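Local coordinates for acetyl-CoA hydrolase/transferase family protein (PDB 2NVV) that probably hydrolyses acetyl-CoA or exchanges coenzyme A between acetate and another acid, and binds zinc ions, at residues A[6-11]-A[33-38]; A[112-117]-A[177-182]; A[214-219]-A[307-312]; A[420-425]-A[445-450]. One frame throughout, in Å; residues are numbered along the deposited sequence.

Contact 1 of 4, residues A[6-11]-A[33-38]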
# COMPACT_ATOMS: atom_id res chain seq x y z
N ILE A 6 -35.90 -22.69 -12.70
CA ILE A 6 -36.95 -21.80 -12.27
C ILE A 6 -36.91 -20.45 -12.98
O ILE A 6 -36.06 -20.21 -13.84
CB ILE A 6 -36.86 -21.55 -10.76
CG1 ILE A 6 -35.49 -20.96 -10.40
CG2 ILE A 6 -37.08 -22.84 -10.00
CD1 ILE A 6 -35.30 -20.71 -8.92
N THR A 7 -37.84 -19.58 -12.61
CA THR A 7 -37.92 -18.25 -13.20
C THR A 7 -37.17 -17.24 -12.35
O THR A 7 -36.78 -17.53 -11.22
CB THR A 7 -39.38 -17.78 -13.30
OG1 THR A 7 -39.92 -17.62 -11.98
CG2 THR A 7 -40.21 -18.79 -14.05
N ALA A 8 -36.96 -16.05 -12.89
CA ALA A 8 -36.25 -15.02 -12.17
C ALA A 8 -37.09 -14.54 -11.00
O ALA A 8 -36.57 -13.94 -10.06
CB ALA A 8 -35.93 -13.85 -13.09
N GLU A 9 -38.39 -14.81 -11.06
CA GLU A 9 -39.30 -14.40 -10.01
C GLU A 9 -39.27 -15.40 -8.86
O GLU A 9 -39.32 -15.00 -7.69
CB GLU A 9 -40.72 -14.27 -10.55
CG GLU A 9 -40.92 -13.16 -11.57
CD GLU A 9 -40.27 -13.45 -12.92
OE1 GLU A 9 -40.40 -14.59 -13.42
OE2 GLU A 9 -39.64 -12.53 -13.49
N GLU A 10 -39.21 -16.68 -9.19
CA GLU A 10 -39.17 -17.73 -8.18
C GLU A 10 -37.83 -17.65 -7.44
O GLU A 10 -37.76 -17.83 -6.23
CB GLU A 10 -39.30 -19.11 -8.83
CG GLU A 10 -40.53 -19.29 -9.69
CD GLU A 10 -40.61 -20.68 -10.31
OE1 GLU A 10 -40.85 -21.64 -9.56
OE2 GLU A 10 -40.43 -20.79 -11.54
N ALA A 11 -36.77 -17.38 -8.21
CA ALA A 11 -35.43 -17.28 -7.67
C ALA A 11 -35.32 -16.13 -6.69
O ALA A 11 -34.69 -16.26 -5.66
CB ALA A 11 -34.44 -17.09 -8.80
N LYS A 33 -27.94 -10.86 -14.70
CA LYS A 33 -28.67 -9.76 -15.33
C LYS A 33 -30.20 -9.75 -15.21
O LYS A 33 -30.84 -8.74 -15.52
CB LYS A 33 -28.30 -9.71 -16.81
CG LYS A 33 -26.82 -9.62 -17.07
CD LYS A 33 -26.50 -9.97 -18.51
CE LYS A 33 -25.01 -9.83 -18.81
NZ LYS A 33 -24.18 -10.78 -18.04
N VAL A 34 -30.80 -10.85 -14.78
CA VAL A 34 -32.25 -10.89 -14.69
C VAL A 34 -32.82 -11.11 -13.28
O VAL A 34 -33.91 -10.61 -12.95
CB VAL A 34 -32.82 -11.96 -15.68
CG1 VAL A 34 -32.62 -13.34 -15.11
CG2 VAL A 34 -34.28 -11.68 -15.98
N VAL A 35 -32.10 -11.82 -12.44
CA VAL A 35 -32.58 -12.05 -11.09
C VAL A 35 -32.55 -10.79 -10.21
O VAL A 35 -33.52 -10.49 -9.52
CB VAL A 35 -31.80 -13.18 -10.40
CG1 VAL A 35 -32.23 -13.30 -8.93
CG2 VAL A 35 -32.07 -14.49 -11.12
N PRO A 36 -31.42 -10.05 -10.21
CA PRO A 36 -31.39 -8.84 -9.37
C PRO A 36 -32.56 -7.87 -9.60
O PRO A 36 -33.01 -7.19 -8.68
CB PRO A 36 -30.02 -8.23 -9.67
CG PRO A 36 -29.61 -8.86 -10.96
CD PRO A 36 -30.12 -10.25 -10.87
N ALA A 37 -33.06 -7.82 -10.83
CA ALA A 37 -34.18 -6.95 -11.16
C ALA A 37 -35.46 -7.50 -10.51
O ALA A 37 -36.33 -6.74 -10.08
CB ALA A 37 -34.36 -6.87 -12.67
N ALA A 38 -35.56 -8.83 -10.45
CA ALA A 38 -36.71 -9.49 -9.84
C ALA A 38 -36.69 -9.29 -8.32
O ALA A 38 -37.73 -9.32 -7.67
CB ALA A 38 -36.70 -10.96 -10.17

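Contact 2 of 4, residues A[112-117]-A[177-182]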
# COMPACT_ATOMS: atom_id res chain seq x y z
N LEU A 112 -13.26 -12.03 3.60
CA LEU A 112 -14.59 -12.60 3.73
C LEU A 112 -14.39 -13.92 4.46
O LEU A 112 -15.13 -14.25 5.37
CB LEU A 112 -15.19 -12.85 2.35
CG LEU A 112 -16.06 -11.71 1.80
CD1 LEU A 112 -16.36 -11.92 0.32
CD2 LEU A 112 -17.36 -11.64 2.62
N ARG A 113 -13.37 -14.66 4.05
CA ARG A 113 -13.06 -15.94 4.66
C ARG A 113 -12.63 -15.75 6.11
O ARG A 113 -12.93 -16.57 6.96
CB ARG A 113 -11.96 -16.65 3.86
CG ARG A 113 -12.34 -16.96 2.42
CD ARG A 113 -11.47 -18.05 1.84
NE ARG A 113 -10.06 -17.65 1.77
CZ ARG A 113 -9.50 -17.03 0.74
NH1 ARG A 113 -8.21 -16.71 0.79
NH2 ARG A 113 -10.22 -16.73 -0.34
N TYR A 114 -11.92 -14.65 6.38
CA TYR A 114 -11.46 -14.34 7.74
C TYR A 114 -12.64 -13.99 8.65
O TYR A 114 -12.51 -13.97 9.87
CB TYR A 114 -10.48 -13.14 7.72
CG TYR A 114 -9.20 -13.40 6.96
CD1 TYR A 114 -8.85 -14.69 6.56
CD2 TYR A 114 -8.32 -12.36 6.67
CE1 TYR A 114 -7.65 -14.94 5.88
CE2 TYR A 114 -7.11 -12.60 5.99
CZ TYR A 114 -6.79 -13.90 5.61
OH TYR A 114 -5.62 -14.15 4.94
N GLY A 115 -13.79 -13.71 8.04
CA GLY A 115 -14.98 -13.38 8.79
C GLY A 115 -15.12 -11.90 9.09
O GLY A 115 -15.98 -11.51 9.89
N PHE A 116 -14.29 -11.08 8.44
CA PHE A 116 -14.32 -9.64 8.68
C PHE A 116 -15.66 -8.98 8.36
O PHE A 116 -16.06 -8.01 9.01
CB PHE A 116 -13.20 -8.96 7.90
CG PHE A 116 -11.83 -9.29 8.40
CD1 PHE A 116 -11.65 -10.06 9.55
CD2 PHE A 116 -10.69 -8.84 7.73
CE1 PHE A 116 -10.37 -10.37 10.02
CE2 PHE A 116 -9.40 -9.15 8.20
CZ PHE A 116 -9.25 -9.92 9.35
N TYR A 117 -16.35 -9.48 7.34
CA TYR A 117 -17.65 -8.97 6.96
C TYR A 117 -18.51 -10.18 7.22
O TYR A 117 -18.12 -11.29 6.89
CB TYR A 117 -17.68 -8.58 5.47
CG TYR A 117 -16.47 -7.75 5.06
CD1 TYR A 117 -15.45 -8.31 4.28
CD2 TYR A 117 -16.32 -6.44 5.51
CE1 TYR A 117 -14.31 -7.58 3.95
CE2 TYR A 117 -15.19 -5.70 5.20
CZ TYR A 117 -14.18 -6.28 4.42
OH TYR A 117 -13.05 -5.54 4.12
N LEU A 177 -4.95 -21.51 0.94
CA LEU A 177 -5.24 -21.84 2.32
C LEU A 177 -5.08 -20.50 3.04
O LEU A 177 -4.50 -19.57 2.50
CB LEU A 177 -4.22 -22.86 2.85
CG LEU A 177 -4.54 -24.36 2.78
CD1 LEU A 177 -5.63 -24.64 1.77
CD2 LEU A 177 -3.26 -25.13 2.44
N ASP A 178 -5.61 -20.39 4.25
CA ASP A 178 -5.50 -19.15 4.99
C ASP A 178 -4.51 -19.30 6.13
O ASP A 178 -4.23 -20.41 6.60
CB ASP A 178 -6.88 -18.74 5.50
CG ASP A 178 -7.82 -18.34 4.38
OD1 ASP A 178 -9.04 -18.62 4.48
OD2 ASP A 178 -7.34 -17.73 3.40
N PRO A 179 -3.94 -18.19 6.60
CA PRO A 179 -2.98 -18.31 7.70
C PRO A 179 -3.54 -19.06 8.90
O PRO A 179 -4.74 -19.01 9.18
CB PRO A 179 -2.60 -16.85 8.02
CG PRO A 179 -3.71 -16.04 7.42
CD PRO A 179 -4.08 -16.78 6.17
N PRO A 180 -2.68 -19.76 9.64
CA PRO A 180 -1.23 -19.85 9.40
C PRO A 180 -0.82 -20.95 8.42
O PRO A 180 0.34 -21.36 8.43
CB PRO A 180 -0.70 -20.13 10.79
CG PRO A 180 -1.74 -21.09 11.32
CD PRO A 180 -3.05 -20.46 10.88
N ALA A 181 -1.74 -21.40 7.57
CA ALA A 181 -1.44 -22.48 6.63
C ALA A 181 -1.21 -22.09 5.17
O ALA A 181 -1.02 -22.95 4.32
CB ALA A 181 -2.54 -23.52 6.70
N ARG A 182 -1.21 -20.80 4.87
CA ARG A 182 -1.05 -20.39 3.49
C ARG A 182 0.31 -20.67 2.89
O ARG A 182 1.34 -20.46 3.53
CB ARG A 182 -1.40 -18.91 3.34
CG ARG A 182 -1.47 -18.47 1.88
CD ARG A 182 -2.07 -17.09 1.77
NE ARG A 182 -3.46 -17.04 2.19
CZ ARG A 182 -4.15 -15.91 2.38
NH1 ARG A 182 -5.42 -15.97 2.76
NH2 ARG A 182 -3.57 -14.73 2.18

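Contact 3 of 4, residues A[214-219]-A[307-312]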
# COMPACT_ATOMS: atom_id res chain seq x y z
N GLU A 214 -28.49 -13.35 -22.72
CA GLU A 214 -28.12 -11.94 -22.68
C GLU A 214 -26.82 -11.68 -23.42
O GLU A 214 -25.75 -12.15 -23.04
CB GLU A 214 -28.00 -11.48 -21.21
CG GLU A 214 -29.24 -11.75 -20.38
CD GLU A 214 -30.42 -10.90 -20.80
OE1 GLU A 214 -31.57 -11.28 -20.51
OE2 GLU A 214 -30.20 -9.83 -21.42
N PRO A 215 -26.90 -10.91 -24.51
CA PRO A 215 -25.72 -10.57 -25.32
C PRO A 215 -24.94 -9.42 -24.71
O PRO A 215 -25.45 -8.70 -23.87
CB PRO A 215 -26.33 -10.21 -26.66
CG PRO A 215 -27.59 -9.50 -26.25
CD PRO A 215 -28.13 -10.41 -25.16
N ASN A 216 -23.69 -9.26 -25.14
CA ASN A 216 -22.82 -8.18 -24.68
C ASN A 216 -23.33 -6.89 -25.31
O ASN A 216 -23.92 -6.93 -26.41
CB ASN A 216 -21.38 -8.41 -25.14
CG ASN A 216 -20.57 -9.26 -24.18
OD1 ASN A 216 -21.01 -10.33 -23.74
ND2 ASN A 216 -19.37 -8.81 -23.86
N ASP A 217 -23.12 -5.76 -24.65
CA ASP A 217 -23.54 -4.49 -25.23
C ASP A 217 -22.54 -4.22 -26.34
O ASP A 217 -21.48 -4.87 -26.39
CB ASP A 217 -23.47 -3.34 -24.23
CG ASP A 217 -24.50 -3.46 -23.13
OD1 ASP A 217 -24.34 -4.34 -22.24
OD2 ASP A 217 -25.48 -2.67 -23.17
N GLU A 218 -22.84 -3.30 -27.25
CA GLU A 218 -21.87 -3.01 -28.29
C GLU A 218 -21.10 -1.77 -27.90
O GLU A 218 -21.49 -1.04 -26.99
CB GLU A 218 -22.54 -2.82 -29.65
CG GLU A 218 -21.51 -2.62 -30.76
CD GLU A 218 -20.57 -3.82 -30.96
OE1 GLU A 218 -21.04 -4.88 -31.43
OE2 GLU A 218 -19.36 -3.71 -30.64
N SER A 219 -19.99 -1.56 -28.60
CA SER A 219 -19.11 -0.42 -28.36
C SER A 219 -19.86 0.87 -28.66
O SER A 219 -20.40 1.04 -29.76
CB SER A 219 -17.86 -0.52 -29.23
OG SER A 219 -18.21 -0.71 -30.60
N LEU A 307 -13.09 -10.13 -19.03
CA LEU A 307 -12.91 -9.84 -20.44
C LEU A 307 -14.08 -8.92 -20.73
O LEU A 307 -15.18 -9.38 -21.05
CB LEU A 307 -13.00 -11.11 -21.29
CG LEU A 307 -12.80 -10.97 -22.80
CD1 LEU A 307 -11.41 -10.50 -23.11
CD2 LEU A 307 -13.05 -12.32 -23.45
N SER A 308 -13.85 -7.62 -20.57
CA SER A 308 -14.89 -6.63 -20.79
C SER A 308 -14.77 -6.05 -22.19
O SER A 308 -14.22 -4.97 -22.37
CB SER A 308 -14.78 -5.53 -19.75
OG SER A 308 -14.96 -6.06 -18.45
N VAL A 309 -15.30 -6.77 -23.17
CA VAL A 309 -15.24 -6.34 -24.56
C VAL A 309 -16.61 -6.12 -25.20
O VAL A 309 -17.62 -6.60 -24.69
CB VAL A 309 -14.46 -7.37 -25.41
CG1 VAL A 309 -13.05 -7.51 -24.87
CG2 VAL A 309 -15.20 -8.70 -25.39
N SER A 310 -16.63 -5.39 -26.31
CA SER A 310 -17.87 -5.11 -27.01
C SER A 310 -18.44 -6.38 -27.63
O SER A 310 -17.74 -7.38 -27.72
CB SER A 310 -17.64 -4.04 -28.08
OG SER A 310 -16.61 -4.42 -28.97
N ARG A 311 -19.70 -6.34 -28.04
CA ARG A 311 -20.35 -7.50 -28.64
C ARG A 311 -19.63 -7.99 -29.89
O ARG A 311 -19.52 -9.19 -30.13
CB ARG A 311 -21.81 -7.18 -28.99
CG ARG A 311 -22.55 -8.33 -29.68
CD ARG A 311 -23.96 -7.92 -30.07
NE ARG A 311 -24.70 -7.36 -28.94
CZ ARG A 311 -25.91 -6.83 -29.04
NH1 ARG A 311 -26.52 -6.34 -27.96
NH2 ARG A 311 -26.53 -6.81 -30.21
N SER A 312 -19.15 -7.05 -30.70
CA SER A 312 -18.45 -7.41 -31.92
C SER A 312 -17.18 -8.19 -31.62
O SER A 312 -16.85 -9.16 -32.30
CB SER A 312 -18.08 -6.15 -32.71
OG SER A 312 -17.14 -6.47 -33.73
O HOH W 1 -17.39 -9.09 -22.18

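Contact 4 of 4, residues A[420-425]-A[445-450]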
# COMPACT_ATOMS: atom_id res chain seq x y z
N LYS A 420 5.39 6.72 -8.42
CA LYS A 420 6.73 6.89 -8.99
C LYS A 420 6.83 7.80 -10.20
O LYS A 420 7.82 8.52 -10.37
CB LYS A 420 7.30 5.52 -9.36
CG LYS A 420 7.24 4.50 -8.23
CD LYS A 420 7.88 5.01 -6.97
CE LYS A 420 7.77 4.00 -5.83
NZ LYS A 420 8.45 4.51 -4.61
N VAL A 421 5.81 7.78 -11.05
CA VAL A 421 5.81 8.60 -12.26
C VAL A 421 4.43 9.16 -12.59
O VAL A 421 3.42 8.48 -12.41
CB VAL A 421 6.28 7.79 -13.46
CG1 VAL A 421 6.39 8.67 -14.68
CG2 VAL A 421 7.61 7.12 -13.15
N ILE A 422 4.40 10.40 -13.06
CA ILE A 422 3.15 11.05 -13.45
C ILE A 422 3.31 11.55 -14.89
O ILE A 422 4.35 12.10 -15.26
CB ILE A 422 2.81 12.23 -12.53
CG1 ILE A 422 2.68 11.75 -11.09
CG2 ILE A 422 1.50 12.86 -12.96
CD1 ILE A 422 2.36 12.85 -10.10
N ILE A 423 2.27 11.37 -15.70
CA ILE A 423 2.34 11.79 -17.09
C ILE A 423 1.06 12.45 -17.63
O ILE A 423 -0.04 11.92 -17.51
CB ILE A 423 2.64 10.56 -17.98
CG1 ILE A 423 3.99 9.98 -17.61
CG2 ILE A 423 2.61 10.96 -19.45
CD1 ILE A 423 4.29 8.65 -18.26
N SER A 424 1.21 13.63 -18.23
CA SER A 424 0.07 14.31 -18.84
C SER A 424 0.44 14.55 -20.31
O SER A 424 1.43 14.00 -20.79
CB SER A 424 -0.23 15.64 -18.13
OG SER A 424 0.77 16.60 -18.36
N GLU A 425 -0.34 15.34 -21.02
CA GLU A 425 -0.04 15.60 -22.42
C GLU A 425 1.21 16.46 -22.59
O GLU A 425 1.84 16.46 -23.65
CB GLU A 425 -1.22 16.29 -23.10
CG GLU A 425 -1.51 17.73 -22.64
CD GLU A 425 -2.34 17.83 -21.36
OE1 GLU A 425 -2.84 18.94 -21.09
OE2 GLU A 425 -2.49 16.84 -20.62
N ASP A 445 6.93 21.73 -14.09
CA ASP A 445 7.57 21.96 -15.38
C ASP A 445 7.20 20.97 -16.48
O ASP A 445 7.17 21.33 -17.66
CB ASP A 445 9.09 21.95 -15.20
CG ASP A 445 9.58 23.08 -14.33
OD1 ASP A 445 10.77 23.05 -13.96
OD2 ASP A 445 8.80 24.00 -14.03
N LYS A 446 6.91 19.72 -16.11
CA LYS A 446 6.61 18.69 -17.09
C LYS A 446 5.16 18.27 -17.30
O LYS A 446 4.76 17.96 -18.42
CB LYS A 446 7.42 17.43 -16.77
CG LYS A 446 8.93 17.64 -16.62
CD LYS A 446 9.55 18.36 -17.83
CE LYS A 446 10.90 17.75 -18.21
NZ LYS A 446 11.87 17.64 -17.09
N CYS A 447 4.36 18.27 -16.23
CA CYS A 447 2.97 17.82 -16.32
C CYS A 447 1.87 18.87 -16.23
O CYS A 447 0.86 18.78 -16.93
CB CYS A 447 2.73 16.76 -15.25
SG CYS A 447 3.86 15.34 -15.35
N VAL A 448 2.05 19.84 -15.35
CA VAL A 448 1.09 20.92 -15.15
C VAL A 448 0.86 21.75 -16.43
O VAL A 448 1.78 21.98 -17.21
CB VAL A 448 1.57 21.85 -14.02
CG1 VAL A 448 0.57 22.97 -13.79
CG2 VAL A 448 1.75 21.05 -12.75
N HIS A 449 -0.38 22.19 -16.62
CA HIS A 449 -0.73 23.00 -17.77
C HIS A 449 -0.16 24.41 -17.57
O HIS A 449 -0.27 24.97 -16.48
CB HIS A 449 -2.25 23.05 -17.92
CG HIS A 449 -2.73 23.84 -19.10
ND1 HIS A 449 -2.47 25.18 -19.25
CD2 HIS A 449 -3.47 23.48 -20.18
CE1 HIS A 449 -3.03 25.62 -20.36
NE2 HIS A 449 -3.64 24.60 -20.94
N PRO A 450 0.45 24.99 -18.62
CA PRO A 450 1.04 26.34 -18.55
C PRO A 450 0.24 27.36 -17.74
O PRO A 450 0.83 28.13 -16.98
CB PRO A 450 1.17 26.72 -20.02
CG PRO A 450 1.57 25.40 -20.63
CD PRO A 450 0.59 24.44 -19.98

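Contact 1 of 4, residues A[6-11]-A[33-38]
A capping box opens the short helix 8-12, and the first turn of that helix lies against the first turn of helix 35-47. Thr-7 sits at the N-cap with OG1 between its backbone N and carbonyl carbon (chi1 65°), so the hydroxyl is turned back over the start of the helix. There Thr-7 OG1 accepts from Glu-10 N at 3.0 Å in a fairly straight bond, and more weakly from Glu-9 N. The exchange is returned by Glu-10, whose OE2 takes Thr-7 N at 3.1 Å, the N-H arriving from above the carboxylate plane.

Between the helices the contact is made of small apolar groups. The methyl of Ala-8 points at the other segment and meets both branches of Val-34, with Ala-8 CB 3.9 Å from Val-34 CG1. On a second side the same methyl has Ala-38 for a neighbour, 4.2 Å from CB to CB. Val-35 reaches along the helix with one branch: its CG2 lies 4.2 Å from Ala-11 CB and 4.4 Å from Ala-8 CB, touching residues one turn apart. With alanine at these positions the backbones come close, Ala-8 CA to Val-35 CA being 4.8 Å.

Ala-11 and Val-35 also rest on Val-210 and Ile-156 of strands 206-212 and 154-160. The carboxylate of Glu-158 accepts from Lys-33 N, and weakly from Val-34 N and Val-35 N, at the start of the second helix. Two neighbouring helices on one face of a parallel sheet, joined through alanine and valine, are typical of an alpha/beta fold of Rossmann-like type.

Contact 2 of 4, residues A[112-117]-A[177-182]
Charge carries most of this contact. Arg-113 grips the carboxylate of Asp-178 side-on, with guanidinium and carboxylate planes only 5° apart. Its NE gives to Asp-178 OD1 at 3.1 Å and its NH1 to Asp-178 OD2 at 2.9 Å, both on syn lone pairs; NE also reaches OD2. A bend at chi3 (-63°) turns the NE/NH1 edge of the guanidinium to the acid. From the other side Arg-182 NH1 takes the anti lone pair of Asp-178 OD2 at 2.7 Å, so two arginines share one oxygen. The two guanidinium groups stand steeply to each other, and Arg-113 NH1 and Arg-182 NH1 come within 3.5 Å as like charges, a closeness the aspartate between them probably offsets. Arg-182 is fixed further by a straight bond from NE to Leu-177 O at 2.8 Å, inside its own turn.

Beside the bridge lies Tyr-114. It presents its ring edge to Asp-178, Tyr-114 CE1 lying 3.7 Å from Asp-178 CG, and makes an apolar contact from Tyr-114 CZ to Pro-179 CD at 4.0 Å.

Arg-113 lies in the last turn of helix 108-113, the chain leaving helical geometry at Gly-115 in a Schellman motif, and its NH2 also bridges to Glu-175 and Glu-334. Tyr-114 stacks on Tyr-387 of the second subunit. The junction thus joins the end of helix 108-113 to the loop between strands 154-160 and 199-200, with helix 145-151 packed alongside Leu-112 and Arg-113.

Contact 3 of 4, residues A[214-219]-A[307-312]
The guanidinium of Arg-311 has Pro-215 over one face, Pro-215 CG lying 3.7 Å from Arg-311 NH1, and the carbonyl oxygen of Asn-216 at its edge. That oxygen is met almost along the C=O axis by Arg-311 NE at 2.7 Å, with a weak second bond from NH1. An extended first half (chi1 178°) and a bend at chi3 set the group there. A second flat group, the amide of Asn-216, sends ND2 to Val-309 O at 2.9 Å within its own plane; ND2 also gives to a water that donates to Leu-307 O.

Around the start of helix 311-318 the 214-219 loop lends further acceptors. Asp-217 O takes a weak bond from Arg-311 N. Glu-218, bent at chi2, brings OE2 to Ser-312 N at 3.3 Å, again weak, while Ser-219 N and OG hold that oxygen from their own side. Ser-310, the N-cap residue, hydrogen-bonds through its hydroxyl to Asp-288.

Backbone carbonyls and one carboxylate thus receive, weakly, the N-H groups of Arg-311 and Ser-312, and more firmly Arg-311 NE; the negative charge of Glu-218 would be expected to suit the positive end of the helix dipole.

Contact 4 of 4, residues A[420-425]-A[445-450]
With chi1 at 69°, Ser-424 OG sits between its own backbone N and carbonyl carbon and points across to the segment 445-450. Cys-447 answers with SG anti to its carbonyl carbon (chi1 -56°), which turns the sulphur toward the strand, and Ile-422 has CG1 anti to its carbonyl carbon, so that CG2 is left anti to N.

The polar link is a single hydrogen bond, from Ser-424 OG to Cys-447 O at 2.6 Å. The carbonyl is met at 114°, in its plane and on a lone pair. The serine hydroxyl is also a weak acceptor for Trp-426 N, just past the strand, so it ties the turn after Ser-424 to the cysteine carbonyl.

Strand 421-424 runs parallel to strand 389-392 and antiparallel to strand 427-430 in a mixed five-stranded sheet. The chain then continues through helix 436-446, and Cys-447 lies at the C-terminal end region of that helix. Ser-424 and Ile-422, two apart on the strand, both send their CB toward this helix end, while Ile-423 points to the other face, where Asn-234 of helix 226-245 lies.

The sulphur completes the contact: Cys-447 SG lies 4.2 Å from Ile-422 CG2 and 3.3 Å from Ile-422 O. Phe-405, at strand 405-406, packs on both Ile-422 and Cys-447. Farther along the loop the ring of His-449 meets that of Trp-426 roughly at right angles. The side chain of Ile-422 is about 9 Å from that of Glu-416, a zinc ligand.

In the fold
From the N terminus the four contacts come in series; none nests in or crosses another. Contact 1 closes a short loop that holds strand 20-23 and joins two helices on the seven-stranded parallel sheet. Contact 2 spans strands 122-127 and 154-160 and brings a helix end to a long loop beside the second subunit. Contact 3 closes the widest span, tying the loop after strand 206-212 to the start of helix 311-318. It touches contact 1 through Lys-33 and Glu-214. Contact 4 lies across the chain's centre from contacts 1 and 2, about 33 Å from contact 1 between nearest atoms, and brings the chain after helix 436-446 back to strand 421-424 of the five-stranded sheet.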